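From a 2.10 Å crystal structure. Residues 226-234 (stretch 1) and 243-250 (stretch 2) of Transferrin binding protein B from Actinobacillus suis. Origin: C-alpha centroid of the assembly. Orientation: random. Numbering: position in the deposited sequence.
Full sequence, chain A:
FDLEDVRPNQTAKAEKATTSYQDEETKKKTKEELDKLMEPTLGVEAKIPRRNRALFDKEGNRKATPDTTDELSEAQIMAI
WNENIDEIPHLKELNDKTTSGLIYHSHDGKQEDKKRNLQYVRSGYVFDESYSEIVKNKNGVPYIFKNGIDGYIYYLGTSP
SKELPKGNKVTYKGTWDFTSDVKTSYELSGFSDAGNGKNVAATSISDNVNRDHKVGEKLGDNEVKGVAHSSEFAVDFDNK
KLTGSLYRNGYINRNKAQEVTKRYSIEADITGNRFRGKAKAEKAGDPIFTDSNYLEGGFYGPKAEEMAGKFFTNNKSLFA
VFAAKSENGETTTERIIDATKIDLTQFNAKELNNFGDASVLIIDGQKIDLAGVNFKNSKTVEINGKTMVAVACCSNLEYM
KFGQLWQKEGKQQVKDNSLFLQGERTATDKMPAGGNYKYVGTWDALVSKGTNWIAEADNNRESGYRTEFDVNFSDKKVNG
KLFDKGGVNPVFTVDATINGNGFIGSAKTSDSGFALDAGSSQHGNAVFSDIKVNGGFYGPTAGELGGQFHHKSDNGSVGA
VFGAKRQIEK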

# COMPACT_ATOMS: atom_id res chain seq x y z
N GLY A 226 -28.66 6.13 11.19
CA GLY A 226 -27.32 6.25 10.62
C GLY A 226 -26.77 7.67 10.58
O GLY A 226 -27.53 8.65 10.68
N VAL A 227 -25.45 7.77 10.45
CA VAL A 227 -24.77 9.06 10.36
C VAL A 227 -24.17 9.30 8.95
O VAL A 227 -23.52 8.41 8.38
N ALA A 228 -24.39 10.49 8.41
CA ALA A 228 -23.78 10.92 7.15
C ALA A 228 -23.73 9.82 6.09
O ALA A 228 -24.76 9.26 5.73
N HIS A 229 -22.53 9.53 5.59
CA HIS A 229 -22.36 8.54 4.54
C HIS A 229 -21.63 7.32 5.09
O HIS A 229 -20.41 7.35 5.36
N SER A 230 -22.38 6.24 5.25
CA SER A 230 -21.84 5.05 5.91
C SER A 230 -21.55 3.95 4.90
O SER A 230 -22.18 3.85 3.83
N SER A 231 -20.58 3.10 5.24
CA SER A 231 -20.21 2.01 4.37
C SER A 231 -20.19 0.71 5.16
O SER A 231 -19.91 0.70 6.36
N GLU A 232 -20.49 -0.39 4.48
CA GLU A 232 -20.32 -1.69 5.09
C GLU A 232 -19.79 -2.68 4.06
O GLU A 232 -20.23 -2.68 2.91
N PHE A 233 -18.83 -3.50 4.47
CA PHE A 233 -18.28 -4.53 3.58
C PHE A 233 -18.27 -5.93 4.21
O PHE A 233 -18.08 -6.08 5.42
N ALA A 234 -18.47 -6.95 3.37
CA ALA A 234 -18.37 -8.34 3.81
C ALA A 234 -17.23 -8.96 3.01
O ALA A 234 -17.34 -9.14 1.80
N THR A 243 -17.80 -7.98 -1.00
CA THR A 243 -18.91 -7.17 -1.46
C THR A 243 -19.12 -6.05 -0.45
O THR A 243 -18.51 -6.05 0.62
N GLY A 244 -19.98 -5.10 -0.79
CA GLY A 244 -20.28 -4.05 0.16
C GLY A 244 -21.41 -3.15 -0.30
O GLY A 244 -21.94 -3.30 -1.40
N SER A 245 -21.73 -2.18 0.55
CA SER A 245 -22.84 -1.27 0.32
C SER A 245 -22.47 0.12 0.80
O SER A 245 -21.81 0.27 1.83
N LEU A 246 -22.89 1.15 0.08
CA LEU A 246 -22.69 2.52 0.53
C LEU A 246 -24.03 3.21 0.68
O LEU A 246 -24.84 3.19 -0.25
N TYR A 247 -24.24 3.85 1.84
CA TYR A 247 -25.53 4.41 2.21
C TYR A 247 -25.47 5.91 2.44
O TYR A 247 -24.45 6.45 2.88
N ARG A 248 -26.58 6.59 2.14
CA ARG A 248 -26.77 8.00 2.50
C ARG A 248 -27.79 8.05 3.62
O ARG A 248 -28.92 7.55 3.48
N ASN A 249 -27.40 8.64 4.74
CA ASN A 249 -28.28 8.71 5.91
C ASN A 249 -28.83 10.12 6.07
O ASN A 249 -28.13 11.00 6.56
N GLY A 250 -30.07 10.31 5.66
CA GLY A 250 -30.66 11.64 5.57
C GLY A 250 -30.74 12.44 6.85
O GLY A 250 -30.58 11.92 7.96

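Asn-249 makes the side-chain hydrogen bonds of this contact. Its CA-to-CB bond points toward stretch 1, with chi1 m. Asn-249 ND2 donates to Ser-230 OG at 3.0 Å, nearly straight, and to Ala-228 O at 2.9 Å. A weak bond runs from Asn-249 ND2 to Val-227 O at 3.1 Å. The Asn-249 backbone N also donates to Ala-228 O, at 2.9 Å. The amide thus bridges the loop at Val-227 and Ala-228 and the strand at Ser-230. Gly-226 lies close here: Gly-226 O is 3.5 Å from Asn-249 CB, and a CB on this glycine would clash with Asn-249 OD1.

The strands run antiparallel. Residues paired across them send their side chains to the same face. Ser-230, rotamer p, sits beside Tyr-247, rotamer m; Ser-230 OG is 3.5 Å from Tyr-247 CB. Further along this face, Ala-234 CB lies 3.9 Å from OG1 of Thr-243, rotamer p.

The face with Ser-231, Phe-233 and Leu-246 is mixed, with one apolar side-chain contact, Leu-246 CD2 to Phe-233 CZ at 4.2 Å. Leu-246 (m, t) also brings CD2 to 3.6 Å from Ser-231 CB. Phe-233 is m. Phe-233 CD1 lies 3.9 Å from Gly-244 CA, where a CB would clash with the ring. His-229, also m, places CD2 4.3 Å from CG of the extended Arg-248 side chain; His-229 NE2 is hydrogen-bonded elsewhere in the structure.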

# COMPACT_ATOMS: atom_id res chain seq x y z
CB VAL A 227 -23.65 9.18 11.42
CG1 VAL A 227 -22.87 10.48 11.23
CG2 VAL A 227 -24.24 9.12 12.84
CB ALA A 228 -22.36 11.47 7.39
CB HIS A 229 -21.61 9.15 3.35
CG HIS A 229 -22.21 10.43 2.86
ND1 HIS A 229 -21.78 11.67 3.29
CD2 HIS A 229 -23.22 10.65 1.99
CE1 HIS A 229 -22.51 12.61 2.71
NE2 HIS A 229 -23.40 12.02 1.92
CB SER A 230 -22.80 4.56 7.00
OG SER A 230 -24.05 4.20 6.43
CB SER A 231 -18.84 2.27 3.73
OG SER A 231 -17.80 2.24 4.69
CB GLU A 232 -21.63 -2.19 5.71
CG GLU A 232 -21.42 -3.47 6.52
CD GLU A 232 -22.63 -3.87 7.36
OE1 GLU A 232 -23.43 -2.98 7.74
OE2 GLU A 232 -22.76 -5.08 7.66
CB PHE A 233 -16.86 -4.17 3.16
CG PHE A 233 -16.74 -2.83 2.51
CD1 PHE A 233 -16.79 -2.71 1.13
CD2 PHE A 233 -16.58 -1.68 3.28
CE1 PHE A 233 -16.68 -1.46 0.51
CE2 PHE A 233 -16.47 -0.43 2.67
CZ PHE A 233 -16.52 -0.32 1.28
CB ALA A 234 -19.69 -9.08 3.54
CB THR A 243 -20.22 -7.99 -1.55
OG1 THR A 243 -20.57 -8.46 -0.24
CG2 THR A 243 -20.07 -9.18 -2.52
CB SER A 245 -24.06 -1.77 1.11
OG SER A 245 -24.56 -2.98 0.56
CB LEU A 246 -21.82 3.31 -0.46
CG LEU A 246 -20.53 2.61 -0.94
CD1 LEU A 246 -19.80 3.50 -1.95
CD2 LEU A 246 -19.63 2.31 0.24
CB TYR A 247 -26.02 3.77 3.52
CG TYR A 247 -26.26 2.29 3.45
CD1 TYR A 247 -27.51 1.79 3.08
CD2 TYR A 247 -25.26 1.38 3.79
CE1 TYR A 247 -27.75 0.42 3.01
CE2 TYR A 247 -25.49 0.01 3.75
CZ TYR A 247 -26.74 -0.47 3.36
OH TYR A 247 -26.97 -1.82 3.31
CB ARG A 248 -27.25 8.82 1.29
CG ARG A 248 -27.50 10.32 1.56
CD ARG A 248 -28.30 10.97 0.42
NE ARG A 248 -28.43 12.42 0.54
CZ ARG A 248 -29.47 13.04 1.11
NH1 ARG A 248 -30.47 12.33 1.62
NH2 ARG A 248 -29.52 14.36 1.18
CB ASN A 249 -27.50 8.28 7.15
CG ASN A 249 -26.96 6.87 7.02
OD1 ASN A 249 -27.72 5.91 7.01
ND2 ASN A 249 -25.64 6.74 6.88